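Local coordinates for plasmin and fibronectin-binding protein A (Streptococcus pneumoniae, PDB 4MR0), which acts as a fibronectin-dependent adhesin and invasin of the pneumococcal surface, binding human fibronectin, plasmin, plasminogen and serum albumin, at residues Asp137-Ala142 and Glu162-Lys167; Gly149-Pro154 and Thr170-Asn175; Glu212-Ser217 and Gly249-Val254. One frame throughout, in Å; residues are numbered along the deposited sequence.

Contact 1 (Asp137-Ala142 and Glu162-Lys167); sequences DAIDAA and EIVFLK. With MN (manganese (II) ion), chain F.
Ile-139 supplies the apolar half of this contact, reaching from helix 132-143 with both branches of its side chain onto the chain at 162-167. Its CD1 presses against CG1 of Val-164 at 3.5 Å, tighter than a usual carbon-carbon contact, and the same methyl lies 4.3 Å from CD2 of Leu-166. The other branch, CG2, is anti to the backbone N and meets the backbone carbonyl of Phe-165 and CG of Lys-167, the latter at 3.8 Å. Here the two side chains cross at about a right angle, the aliphatic part of the lysine passing the isoleucine methyl.

The polar half is a salt bridge one residue further along the helix. NZ of Lys-167 donates to OD1 of Asp-140 at 2.7 Å, approaching from above the carboxylate, 49° out of its plane. The lysine chain is bent at chi2 (-71°), which sets CD, and again at chi4 (64°), which sets NZ; CG lies beside CG2 of Ile-139 and NZ ends at Asp-140.

The arrangement is that of a capped solenoid: this part of the chain belongs to a right-handed parallel beta-helix of the pectate lyase-like class, and helix 132-143 lies across its N-terminal end. The backbone of Val-164 bonds to Val-193 and Met-195, pairing strand 164-165 with the next coil.

Metal binding occupies the other end of 162-167. OE2 of Glu-162 binds manganese at 2.2 Å, together with three waters, His-189 and Thr-200. The second carboxylate oxygen, OE1, is gripped twice, by the backbone N of Ile-163 at 2.7 Å on its anti side and by one of the metal-bound waters, which donates to it; together these restrain the carboxylate's rotation.

Contact 2 (Gly149-Pro154 and Thr170-Asn175); sequences GNVYFP and THLELN
Gly-149 opens the pairing: its carbonyl O accepts the backbone N of His-171 at 2.7 Å, the donor tilted 28° from the carbonyl plane, and also takes a CA-H...O contact from Thr-170. With positive phi, the residue adopts a backbone shape in which a CB would collide with the preceding carbonyl.

At Asn-150 the side chain turns to the partner strand, OD1 lying 3.6 Å from CB of His-171. A water donates both to this OD1 and to the carbonyl O of His-171, tying side chain to backbone, while ND2 bonds to the O of Gly-147.

Val-151 uses both its own N and its own O, the N to the O of His-171 and the O to the N of Glu-173. Its side chain, with that of Leu-172, faces inward; CB lies 4.0 Å from CD1 of Leu-172, and Ala-138 and Ala-142 of helix 132-143 cover the valine. This is the parallel stacking of successive coils in a right-handed beta-helix, the two strands running at 19° to each other with side chains alternating between the solenoid core and the outside.

Tyr-152 belongs to the outer face with Glu-173. CG is anti to the backbone N (chi1 -178°), and CD1 comes to 3.3 Å from the O of Glu-173; further out, the OH reaches CB of Asn-175.

Phe-153 returns to the core. Its N binds the O of Glu-173, which also lies at the edge of the ring. CD2 of Leu-174 sits over one face in a CH-pi contact, 4.2 Å from the centroid, while CE1 meets CD2 of Leu-172 at 3.8 Å. Tyr-158 adds an edge-to-face ring contact. The carbonyl O of Phe-153 receives the N of Asn-175, whose OD1 bonds to the N of Lys-177.

Contact 3 (Glu212-Ser217 and Gly249-Val254); sequences EDISYS and GNSNNV
Asp-213 and Ile-214 fasten the closely fitted part of this contact through their backbone amides. The N of Asp-213 bonds to the O of Asn-252 at 2.9 Å, and the N of Ile-214 to the O of Asn-253 at 3.1 Å. Consecutive amides take consecutive carbonyls because both chains bend here: Asp-213 and Asn-253 have positive phi, 57° and 54°. Beyond the bend Ile-214 pairs in parallel with Val-254, whose CA contacts the isoleucine O at 3.2 Å. Both side chains point inward, and CD1 of Ile-214 lies 4.0 Å from OG of Ser-251, a hydroxyl bonded to Thr-211.

The other side is looser and more exposed. CB of Glu-212 meets CB of Asn-252 at 3.7 Å, but the rest of the glutamate, extended beyond CG, leads away. A water that donates to both links its OE2 to OD1 of Asn-253. The side chain of Asp-213 starts away from 249-254, and its carboxylate bonds to His-169 and, weakly, to His-171.

Matching corners stacked one above the other in this way, where the strand direction changes from one face to the next, are characteristic of the parallel beta-helix, and Asn-253 lies within the first of the PbH1 repeats recognised in the sequence.

The three contacts follow the beta-helix from its capped end inward. Contacts 1 and 2, with centres about 11 Å apart, are joined by helix 132-143, which carries one side of contact 1 and packs on contact 2: CB of Ala-142 lies 3.6 Å from CG2 of Val-151, placing the helix against strand 150-153. Contact 2 leads to contact 3, centres about 14 Å apart, because strands 170-174 and 211-217 are neighbours; the N of Leu-174 lies 2.8 Å from the O of Ser-217, a probable hydrogen bond. Contact 1 also touches contact 3 directly, with O of Lys-167 against CG1 of Ile-214. Manganese is bound by Glu-162, at the start of 162-167 and away from the part that meets the helix.

Contact 1 (Asp137-Ala142 and Glu162-Lys167)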
ATOM      1  N   ASP A 137     -12.834  24.501 -15.001  1.00 21.92           N
ATOM      2  CA  ASP A 137     -13.042  25.945 -14.909  1.00 22.82           C
ATOM      3  C   ASP A 137     -13.309  26.352 -13.462  1.00 20.63           C
ATOM      4  O   ASP A 137     -12.887  27.419 -13.019  1.00 20.76           O
ATOM      5  CB  ASP A 137     -14.218  26.387 -15.797  1.00 24.36           C
ATOM      6  CG  ASP A 137     -13.974  26.114 -17.273  1.00 27.94           C
ATOM      7  OD1 ASP A 137     -12.804  26.167 -17.704  1.00 29.93           O
ATOM      8  OD2 ASP A 137     -14.954  25.859 -18.006  1.00 31.00           O
ATOM      9  N   ALA A 138     -14.014  25.500 -12.727  1.00 18.77           N
ATOM     10  CA  ALA A 138     -14.315  25.778 -11.333  1.00 18.92           C
ATOM     11  C   ALA A 138     -13.006  25.805 -10.553  1.00 19.45           C
ATOM     12  O   ALA A 138     -12.746  26.729  -9.783  1.00 18.04           O
ATOM     13  CB  ALA A 138     -15.237  24.707 -10.767  1.00 17.30           C
ATOM     14  N   ILE A 139     -12.183  24.782 -10.764  1.00 18.23           N
ATOM     15  CA  ILE A 139     -10.901  24.683 -10.086  1.00 17.85           C
ATOM     16  C   ILE A 139     -10.007  25.867 -10.440  1.00 18.46           C
ATOM     17  O   ILE A 139      -9.399  26.476  -9.561  1.00 19.24           O
ATOM     18  CB  ILE A 139     -10.182  23.363 -10.462  1.00 17.91           C
ATOM     19  CG1 ILE A 139     -10.951  22.170  -9.881  1.00 15.76           C
ATOM     20  CG2 ILE A 139      -8.759  23.373  -9.938  1.00 17.48           C
ATOM     21  CD1 ILE A 139     -10.424  20.829 -10.327  1.00 19.20           C
ATOM     22  N   ASP A 140      -9.930  26.190 -11.727  1.00 18.47           N
ATOM     23  CA  ASP A 140      -9.101  27.304 -12.178  1.00 20.56           C
ATOM     24  C   ASP A 140      -9.494  28.621 -11.519  1.00 21.45           C
ATOM     25  O   ASP A 140      -8.632  29.408 -11.133  1.00 22.06           O
ATOM     26  CB  ASP A 140      -9.176  27.441 -13.701  1.00 22.19           C
ATOM     27  CG  ASP A 140      -8.467  26.311 -14.420  1.00 24.44           C
ATOM     28  OD1 ASP A 140      -7.804  25.499 -13.739  1.00 24.12           O
ATOM     29  OD2 ASP A 140      -8.565  26.237 -15.666  1.00 26.76           O
ATOM     30  N   ALA A 141     -10.794  28.862 -11.387  1.00 20.64           N
ATOM     31  CA  ALA A 141     -11.269  30.090 -10.757  1.00 21.21           C
ATOM     32  C   ALA A 141     -10.918  30.082  -9.273  1.00 21.93           C
ATOM     33  O   ALA A 141     -10.510  31.102  -8.712  1.00 22.13           O
ATOM     34  CB  ALA A 141     -12.776  30.221 -10.935  1.00 23.67           C
ATOM     35  N   ALA A 142     -11.073  28.922  -8.638  1.00 20.86           N
ATOM     36  CA  ALA A 142     -10.775  28.788  -7.220  1.00 22.20           C
ATOM     37  C   ALA A 142      -9.293  29.046  -6.960  1.00 22.80           C
ATOM     38  O   ALA A 142      -8.927  29.678  -5.968  1.00 21.94           O
ATOM     39  CB  ALA A 142     -11.159  27.395  -6.737  1.00 20.94           C
ATOM     40  N   GLU A 162     -11.590  13.313 -19.855  1.00 16.71           N
ATOM     41  CA  GLU A 162     -10.165  13.625 -19.842  1.00 15.83           C
ATOM     42  C   GLU A 162      -9.773  13.944 -18.405  1.00 15.85           C
ATOM     43  O   GLU A 162     -10.636  14.096 -17.531  1.00 15.95           O
ATOM     44  CB  GLU A 162      -9.831  14.808 -20.759  1.00 17.71           C
ATOM     45  CG  GLU A 162      -9.003  14.437 -22.005  1.00 16.47           C
ATOM     46  CD  GLU A 162      -7.525  14.144 -21.709  1.00 19.44           C
ATOM     47  OE1 GLU A 162      -7.105  14.193 -20.532  1.00 19.10           O
ATOM     48  OE2 GLU A 162      -6.772  13.867 -22.669  1.00 18.64           O
ATOM     49  N   ILE A 163      -8.469  14.041 -18.177  1.00 15.59           N
ATOM     50  CA  ILE A 163      -7.898  14.306 -16.861  1.00 14.59           C
ATOM     51  C   ILE A 163      -8.201  15.697 -16.327  1.00 16.17           C
ATOM     52  O   ILE A 163      -8.161  16.679 -17.065  1.00 17.07           O
ATOM     53  CB  ILE A 163      -6.354  14.134 -16.906  1.00 14.38           C
ATOM     54  CG1 ILE A 163      -5.999  12.739 -17.435  1.00 14.17           C
ATOM     55  CG2 ILE A 163      -5.752  14.356 -15.523  1.00 13.52           C
ATOM     56  CD1 ILE A 163      -4.519  12.571 -17.757  1.00 15.05           C
ATOM     57  N   VAL A 164      -8.509  15.758 -15.034  1.00 15.55           N
ATOM     58  CA  VAL A 164      -8.781  17.008 -14.335  1.00 15.05           C
ATOM     59  C   VAL A 164      -7.497  17.348 -13.578  1.00 16.78           C
ATOM     60  O   VAL A 164      -6.877  16.468 -12.974  1.00 15.95           O
ATOM     61  CB  VAL A 164      -9.931  16.834 -13.315  1.00 15.62           C
ATOM     62  CG1 VAL A 164     -10.111  18.114 -12.504  1.00 16.71           C
ATOM     63  CG2 VAL A 164     -11.221  16.465 -14.045  1.00 15.23           C
ATOM     64  N   PHE A 165      -7.094  18.612 -13.609  1.00 15.36           N
ATOM     65  CA  PHE A 165      -5.870  19.016 -12.938  1.00 16.45           C
ATOM     66  C   PHE A 165      -6.108  19.854 -11.696  1.00 17.39           C
ATOM     67  O   PHE A 165      -6.677  20.946 -11.765  1.00 18.85           O
ATOM     68  CB  PHE A 165      -4.984  19.768 -13.930  1.00 18.10           C
ATOM     69  CG  PHE A 165      -4.713  18.987 -15.179  1.00 20.90           C
ATOM     70  CD1 PHE A 165      -3.867  17.883 -15.151  1.00 19.85           C
ATOM     71  CD2 PHE A 165      -5.356  19.312 -16.373  1.00 22.66           C
ATOM     72  CE1 PHE A 165      -3.674  17.105 -16.288  1.00 21.46           C
ATOM     73  CE2 PHE A 165      -5.169  18.539 -17.520  1.00 22.02           C
ATOM     74  CZ  PHE A 165      -4.323  17.434 -17.476  1.00 21.30           C
ATOM     75  N   LEU A 166      -5.680  19.325 -10.555  1.00 15.89           N
ATOM     76  CA  LEU A 166      -5.825  20.024  -9.292  1.00 15.93           C
ATOM     77  C   LEU A 166      -4.802  21.148  -9.303  1.00 16.87           C
ATOM     78  O   LEU A 166      -3.760  21.035  -9.952  1.00 16.90           O
ATOM     79  CB  LEU A 166      -5.552  19.067  -8.130  1.00 16.73           C
ATOM     80  CG  LEU A 166      -6.481  17.845  -8.099  1.00 18.94           C
ATOM     81  CD1 LEU A 166      -6.054  16.904  -6.983  1.00 21.90           C
ATOM     82  CD2 LEU A 166      -7.931  18.297  -7.907  1.00 19.23           C
ATOM     83  N   LYS A 167      -5.101  22.239  -8.606  1.00 17.68           N
ATOM     84  CA  LYS A 167      -4.183  23.371  -8.570  1.00 18.35           C
ATOM     85  C   LYS A 167      -3.921  23.737  -7.125  1.00 16.97           C
ATOM     86  O   LYS A 167      -4.676  23.349  -6.230  1.00 17.07           O
ATOM     87  CB  LYS A 167      -4.783  24.575  -9.300  1.00 20.52           C
ATOM     88  CG  LYS A 167      -5.193  24.323 -10.750  1.00 24.10           C
ATOM     89  CD  LYS A 167      -3.994  24.141 -11.661  1.00 28.64           C
ATOM     90  CE  LYS A 167      -4.418  24.016 -13.121  1.00 32.31           C
ATOM     91  NZ  LYS A 167      -5.068  25.261 -13.625  1.00 34.47           N
TER
HETATM   92 MN    MN F 704      -4.611  13.660 -22.939  1.00 19.46          MN
HETATM   93  O   HOH W   1      -4.489  14.667 -20.781  1.00 19.24           O
HETATM   94  O   HOH W   2      -5.016  12.901 -25.164  1.00 14.80           O
HETATM   95  O   HOH W   3      -4.717  15.832 -23.584  1.00 21.67           O

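Contact 2 (Gly149-Pro154 and Thr170-Asn175)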
ATOM      1  N   GLY A 149     -11.008  29.519  -2.721  1.00 29.01           N
ATOM      2  CA  GLY A 149     -10.357  28.339  -3.256  1.00 26.46           C
ATOM      3  C   GLY A 149     -11.222  27.108  -3.069  1.00 25.16           C
ATOM      4  O   GLY A 149     -10.801  25.992  -3.377  1.00 22.63           O
ATOM      5  N   ASN A 150     -12.441  27.315  -2.576  1.00 24.06           N
ATOM      6  CA  ASN A 150     -13.375  26.221  -2.334  1.00 24.50           C
ATOM      7  C   ASN A 150     -14.292  25.916  -3.513  1.00 24.40           C
ATOM      8  O   ASN A 150     -14.933  26.814  -4.070  1.00 24.25           O
ATOM      9  CB  ASN A 150     -14.220  26.523  -1.095  1.00 25.70           C
ATOM     10  CG  ASN A 150     -13.383  26.616   0.165  1.00 27.10           C
ATOM     11  OD1 ASN A 150     -12.805  25.629   0.609  1.00 29.45           O
ATOM     12  ND2 ASN A 150     -13.307  27.809   0.741  1.00 27.80           N
ATOM     13  N   VAL A 151     -14.340  24.637  -3.876  1.00 23.28           N
ATOM     14  CA  VAL A 151     -15.169  24.144  -4.973  1.00 23.76           C
ATOM     15  C   VAL A 151     -16.115  23.080  -4.414  1.00 24.21           C
ATOM     16  O   VAL A 151     -15.692  22.203  -3.661  1.00 24.43           O
ATOM     17  CB  VAL A 151     -14.297  23.524  -6.092  1.00 23.51           C
ATOM     18  CG1 VAL A 151     -15.181  22.919  -7.176  1.00 21.63           C
ATOM     19  CG2 VAL A 151     -13.390  24.592  -6.693  1.00 22.72           C
ATOM     20  N   TYR A 152     -17.394  23.156  -4.774  1.00 23.79           N
ATOM     21  CA  TYR A 152     -18.366  22.190  -4.269  1.00 24.05           C
ATOM     22  C   TYR A 152     -19.035  21.364  -5.364  1.00 23.11           C
ATOM     23  O   TYR A 152     -19.255  21.846  -6.475  1.00 24.94           O
ATOM     24  CB  TYR A 152     -19.438  22.914  -3.451  1.00 24.44           C
ATOM     25  CG  TYR A 152     -20.467  21.989  -2.840  1.00 26.22           C
ATOM     26  CD1 TYR A 152     -20.120  21.109  -1.813  1.00 27.33           C
ATOM     27  CD2 TYR A 152     -21.786  21.982  -3.299  1.00 26.85           C
ATOM     28  CE1 TYR A 152     -21.062  20.242  -1.257  1.00 28.06           C
ATOM     29  CE2 TYR A 152     -22.737  21.117  -2.752  1.00 28.63           C
ATOM     30  CZ  TYR A 152     -22.368  20.252  -1.734  1.00 29.30           C
ATOM     31  OH  TYR A 152     -23.303  19.388  -1.205  1.00 32.15           O
ATOM     32  N   PHE A 153     -19.352  20.116  -5.033  1.00 21.31           N
ATOM     33  CA  PHE A 153     -20.007  19.199  -5.957  1.00 21.02           C
ATOM     34  C   PHE A 153     -21.344  18.733  -5.382  1.00 21.91           C
ATOM     35  O   PHE A 153     -21.375  17.966  -4.416  1.00 19.70           O
ATOM     36  CB  PHE A 153     -19.151  17.949  -6.214  1.00 20.30           C
ATOM     37  CG  PHE A 153     -17.916  18.194  -7.043  1.00 19.63           C
ATOM     38  CD1 PHE A 153     -16.814  18.853  -6.505  1.00 21.13           C
ATOM     39  CD2 PHE A 153     -17.845  17.724  -8.350  1.00 19.19           C
ATOM     40  CE1 PHE A 153     -15.651  19.041  -7.260  1.00 20.01           C
ATOM     41  CE2 PHE A 153     -16.687  17.902  -9.117  1.00 21.51           C
ATOM     42  CZ  PHE A 153     -15.592  18.559  -8.571  1.00 19.60           C
ATOM     43  N   PRO A 154     -22.464  19.203  -5.957  1.00 23.22           N
ATOM     44  CA  PRO A 154     -23.800  18.810  -5.491  1.00 23.69           C
ATOM     45  C   PRO A 154     -24.055  17.343  -5.847  1.00 24.48           C
ATOM     46  O   PRO A 154     -23.286  16.739  -6.597  1.00 24.50           O
ATOM     47  CB  PRO A 154     -24.730  19.744  -6.272  1.00 24.35           C
ATOM     48  CG  PRO A 154     -23.879  20.971  -6.482  1.00 26.09           C
ATOM     49  CD  PRO A 154     -22.545  20.365  -6.861  1.00 23.91           C
ATOM     50  N   THR A 170      -6.526  24.905  -3.701  1.00 20.70           N
ATOM     51  CA  THR A 170      -7.904  24.609  -4.074  1.00 20.72           C
ATOM     52  C   THR A 170      -8.396  23.521  -3.130  1.00 21.14           C
ATOM     53  O   THR A 170      -7.630  22.639  -2.735  1.00 19.99           O
ATOM     54  CB  THR A 170      -8.034  24.131  -5.541  1.00 22.25           C
ATOM     55  OG1 THR A 170      -7.271  22.935  -5.735  1.00 23.39           O
ATOM     56  CG2 THR A 170      -7.543  25.208  -6.497  1.00 21.77           C
ATOM     57  N   HIS A 171      -9.670  23.589  -2.760  1.00 19.15           N
ATOM     58  CA  HIS A 171     -10.244  22.621  -1.834  1.00 20.01           C
ATOM     59  C   HIS A 171     -11.606  22.150  -2.321  1.00 18.38           C
ATOM     60  O   HIS A 171     -12.582  22.900  -2.295  1.00 20.33           O
ATOM     61  CB  HIS A 171     -10.354  23.256  -0.447  1.00 20.48           C
ATOM     62  CG  HIS A 171      -9.102  23.958  -0.022  1.00 24.09           C
ATOM     63  ND1 HIS A 171      -8.888  25.300  -0.260  1.00 25.07           N
ATOM     64  CD2 HIS A 171      -7.957  23.485   0.523  1.00 24.12           C
ATOM     65  CE1 HIS A 171      -7.662  25.621   0.117  1.00 24.64           C
ATOM     66  NE2 HIS A 171      -7.077  24.537   0.595  1.00 25.14           N
ATOM     67  N   LEU A 172     -11.655  20.900  -2.775  1.00 17.49           N
ATOM     68  CA  LEU A 172     -12.878  20.315  -3.296  1.00 16.15           C
ATOM     69  C   LEU A 172     -13.638  19.542  -2.230  1.00 17.13           C
ATOM     70  O   LEU A 172     -13.057  18.770  -1.465  1.00 15.32           O
ATOM     71  CB  LEU A 172     -12.560  19.389  -4.478  1.00 16.91           C
ATOM     72  CG  LEU A 172     -12.242  20.042  -5.830  1.00 17.57           C
ATOM     73  CD1 LEU A 172     -11.123  21.059  -5.663  1.00 17.54           C
ATOM     74  CD2 LEU A 172     -11.851  18.972  -6.846  1.00 17.10           C
ATOM     75  N   GLU A 173     -14.945  19.777  -2.187  1.00 18.00           N
ATOM     76  CA  GLU A 173     -15.832  19.108  -1.246  1.00 19.55           C
ATOM     77  C   GLU A 173     -16.975  18.542  -2.078  1.00 19.20           C
ATOM     78  O   GLU A 173     -17.623  19.274  -2.833  1.00 18.64           O
ATOM     79  CB  GLU A 173     -16.391  20.105  -0.231  1.00 23.29           C
ATOM     80  CG  GLU A 173     -17.195  19.459   0.889  1.00 32.52           C
ATOM     81  CD  GLU A 173     -17.989  20.470   1.709  1.00 38.23           C
ATOM     82  OE1 GLU A 173     -17.635  21.669   1.689  1.00 40.84           O
ATOM     83  OE2 GLU A 173     -18.963  20.059   2.379  1.00 41.56           O
ATOM     84  N   LEU A 174     -17.213  17.240  -1.960  1.00 18.60           N
ATOM     85  CA  LEU A 174     -18.282  16.614  -2.717  1.00 17.31           C
ATOM     86  C   LEU A 174     -19.369  16.088  -1.808  1.00 19.10           C
ATOM     87  O   LEU A 174     -19.094  15.568  -0.729  1.00 18.03           O
ATOM     88  CB  LEU A 174     -17.749  15.459  -3.573  1.00 16.23           C
ATOM     89  CG  LEU A 174     -16.691  15.837  -4.618  1.00 15.17           C
ATOM     90  CD1 LEU A 174     -15.315  15.932  -3.953  1.00 13.77           C
ATOM     91  CD2 LEU A 174     -16.679  14.788  -5.727  1.00 15.70           C
ATOM     92  N   ASN A 175     -20.607  16.239  -2.260  1.00 20.46           N
ATOM     93  CA  ASN A 175     -21.761  15.764  -1.525  1.00 21.34           C
ATOM     94  C   ASN A 175     -21.610  14.254  -1.374  1.00 22.52           C
ATOM     95  O   ASN A 175     -20.947  13.595  -2.179  1.00 20.02           O
ATOM     96  CB  ASN A 175     -23.036  16.105  -2.308  1.00 20.07           C
ATOM     97  CG  ASN A 175     -24.300  15.655  -1.599  1.00 22.38           C
ATOM     98  OD1 ASN A 175     -24.692  14.486  -1.670  1.00 19.53           O
ATOM     99  ND2 ASN A 175     -24.938  16.582  -0.897  1.00 22.56           N
TER
HETATM  100  O   HOH W   4     -13.896  23.269   0.393  1.00 40.65           O

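Contact 3 (Glu212-Ser217 and Gly249-Val254)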
ATOM      1  N   GLU A 212       0.874  22.887  -3.899  1.00 17.06           N
ATOM      2  CA  GLU A 212       0.662  22.718  -2.474  1.00 17.55           C
ATOM      3  C   GLU A 212      -0.703  23.190  -1.999  1.00 17.54           C
ATOM      4  O   GLU A 212      -1.419  23.908  -2.704  1.00 15.50           O
ATOM      5  CB  GLU A 212       1.743  23.477  -1.699  1.00 21.04           C
ATOM      6  CG  GLU A 212       1.597  24.988  -1.766  1.00 24.14           C
ATOM      7  CD  GLU A 212       2.703  25.713  -1.020  1.00 28.32           C
ATOM      8  OE1 GLU A 212       3.768  25.970  -1.622  1.00 27.55           O
ATOM      9  OE2 GLU A 212       2.512  26.014   0.180  1.00 31.37           O
ATOM     10  N   ASP A 213      -1.044  22.764  -0.787  1.00 16.55           N
ATOM     11  CA  ASP A 213      -2.294  23.141  -0.147  1.00 19.79           C
ATOM     12  C   ASP A 213      -3.502  22.751  -0.995  1.00 19.16           C
ATOM     13  O   ASP A 213      -4.258  23.606  -1.464  1.00 17.84           O
ATOM     14  CB  ASP A 213      -2.275  24.648   0.123  1.00 20.67           C
ATOM     15  CG  ASP A 213      -3.457  25.108   0.943  1.00 24.38           C
ATOM     16  OD1 ASP A 213      -3.917  24.335   1.818  1.00 22.93           O
ATOM     17  OD2 ASP A 213      -3.910  26.250   0.716  1.00 24.47           O
ATOM     18  N   ILE A 214      -3.664  21.449  -1.195  1.00 16.85           N
ATOM     19  CA  ILE A 214      -4.772  20.922  -1.980  1.00 17.88           C
ATOM     20  C   ILE A 214      -5.546  19.935  -1.113  1.00 17.48           C
ATOM     21  O   ILE A 214      -4.947  19.094  -0.445  1.00 17.33           O
ATOM     22  CB  ILE A 214      -4.257  20.170  -3.234  1.00 18.34           C
ATOM     23  CG1 ILE A 214      -3.465  21.127  -4.128  1.00 16.48           C
ATOM     24  CG2 ILE A 214      -5.425  19.581  -4.011  1.00 17.05           C
ATOM     25  CD1 ILE A 214      -2.697  20.439  -5.239  1.00 18.65           C
ATOM     26  N   SER A 215      -6.872  20.042  -1.104  1.00 15.85           N
ATOM     27  CA  SER A 215      -7.673  19.113  -0.323  1.00 14.73           C
ATOM     28  C   SER A 215      -8.842  18.617  -1.163  1.00 15.44           C
ATOM     29  O   SER A 215      -9.345  19.328  -2.038  1.00 14.88           O
ATOM     30  CB  SER A 215      -8.177  19.764   0.976  1.00 17.62           C
ATOM     31  OG  SER A 215      -9.039  20.860   0.726  1.00 20.43           O
ATOM     32  N   TYR A 216      -9.234  17.373  -0.911  1.00 13.61           N
ATOM     33  CA  TYR A 216     -10.334  16.727  -1.614  1.00 15.03           C
ATOM     34  C   TYR A 216     -11.106  15.920  -0.570  1.00 14.98           C
ATOM     35  O   TYR A 216     -10.530  15.064   0.097  1.00 13.80           O
ATOM     36  CB  TYR A 216      -9.771  15.806  -2.697  1.00 14.66           C
ATOM     37  CG  TYR A 216     -10.803  15.200  -3.618  1.00 14.88           C
ATOM     38  CD1 TYR A 216     -11.616  14.149  -3.193  1.00 15.29           C
ATOM     39  CD2 TYR A 216     -10.963  15.673  -4.922  1.00 13.32           C
ATOM     40  CE1 TYR A 216     -12.562  13.579  -4.046  1.00 15.83           C
ATOM     41  CE2 TYR A 216     -11.908  15.112  -5.780  1.00 15.78           C
ATOM     42  CZ  TYR A 216     -12.700  14.068  -5.336  1.00 15.72           C
ATOM     43  OH  TYR A 216     -13.640  13.514  -6.175  1.00 15.87           O
ATOM     44  N   SER A 217     -12.404  16.181  -0.426  1.00 15.88           N
ATOM     45  CA  SER A 217     -13.181  15.471   0.581  1.00 17.01           C
ATOM     46  C   SER A 217     -14.590  15.103   0.137  1.00 17.01           C
ATOM     47  O   SER A 217     -15.267  15.891  -0.521  1.00 17.69           O
ATOM     48  CB  SER A 217     -13.300  16.328   1.849  1.00 17.88           C
ATOM     49  OG  SER A 217     -12.117  17.068   2.093  1.00 28.11           O
ATOM     50  N   GLY A 249       2.029  14.279  -7.696  1.00 15.55           N
ATOM     51  CA  GLY A 249       3.469  14.352  -7.859  1.00 15.34           C
ATOM     52  C   GLY A 249       4.050  15.718  -7.563  1.00 16.29           C
ATOM     53  O   GLY A 249       3.470  16.740  -7.933  1.00 17.19           O
ATOM     54  N   ASN A 250       5.201  15.730  -6.896  1.00 15.43           N
ATOM     55  CA  ASN A 250       5.883  16.970  -6.544  1.00 15.43           C
ATOM     56  C   ASN A 250       4.931  17.910  -5.809  1.00 14.88           C
ATOM     57  O   ASN A 250       4.999  19.130  -5.971  1.00 14.14           O
ATOM     58  CB  ASN A 250       6.415  17.658  -7.815  1.00 15.63           C
ATOM     59  CG  ASN A 250       7.607  18.576  -7.537  1.00 18.02           C
ATOM     60  OD1 ASN A 250       8.001  19.388  -8.389  1.00 20.52           O
ATOM     61  ND2 ASN A 250       8.186  18.446  -6.354  1.00 14.05           N
ATOM     62  N   SER A 251       4.058  17.345  -4.981  1.00 12.61           N
ATOM     63  CA  SER A 251       3.096  18.158  -4.251  1.00 14.21           C
ATOM     64  C   SER A 251       3.413  18.279  -2.760  1.00 16.30           C
ATOM     65  O   SER A 251       4.245  17.539  -2.220  1.00 17.36           O
ATOM     66  CB  SER A 251       1.689  17.584  -4.443  1.00 14.86           C
ATOM     67  OG  SER A 251       0.711  18.603  -4.346  1.00 18.89           O
ATOM     68  N   ASN A 252       2.733  19.216  -2.101  1.00 16.44           N
ATOM     69  CA  ASN A 252       2.935  19.478  -0.678  1.00 17.96           C
ATOM     70  C   ASN A 252       1.604  19.750   0.021  1.00 16.89           C
ATOM     71  O   ASN A 252       0.755  20.461  -0.515  1.00 17.14           O
ATOM     72  CB  ASN A 252       3.823  20.709  -0.508  1.00 21.37           C
ATOM     73  CG  ASN A 252       5.141  20.590  -1.243  1.00 26.10           C
ATOM     74  OD1 ASN A 252       6.075  19.942  -0.761  1.00 30.15           O
ATOM     75  ND2 ASN A 252       5.226  21.214  -2.425  1.00 27.10           N
ATOM     76  N   ASN A 253       1.433  19.196   1.217  1.00 16.78           N
ATOM     77  CA  ASN A 253       0.217  19.414   1.990  1.00 17.55           C
ATOM     78  C   ASN A 253      -1.032  19.073   1.192  1.00 16.13           C
ATOM     79  O   ASN A 253      -1.818  19.949   0.828  1.00 15.11           O
ATOM     80  CB  ASN A 253       0.161  20.871   2.463  1.00 18.98           C
ATOM     81  CG  ASN A 253       1.261  21.200   3.453  1.00 24.98           C
ATOM     82  OD1 ASN A 253       2.001  22.172   3.285  1.00 28.38           O
ATOM     83  ND2 ASN A 253       1.368  20.392   4.499  1.00 24.78           N
ATOM     84  N   VAL A 254      -1.200  17.788   0.915  1.00 16.40           N
ATOM     85  CA  VAL A 254      -2.356  17.307   0.171  1.00 15.60           C
ATOM     86  C   VAL A 254      -3.183  16.459   1.119  1.00 14.64           C
ATOM     87  O   VAL A 254      -2.645  15.587   1.809  1.00 15.35           O
ATOM     88  CB  VAL A 254      -1.925  16.444  -1.033  1.00 15.63           C
ATOM     89  CG1 VAL A 254      -3.150  15.949  -1.791  1.00 15.77           C
ATOM     90  CG2 VAL A 254      -1.023  17.260  -1.954  1.00 13.66           C
TER
HETATM   91  O   HOH W   5       0.926  24.419   1.678  1.00 36.47           O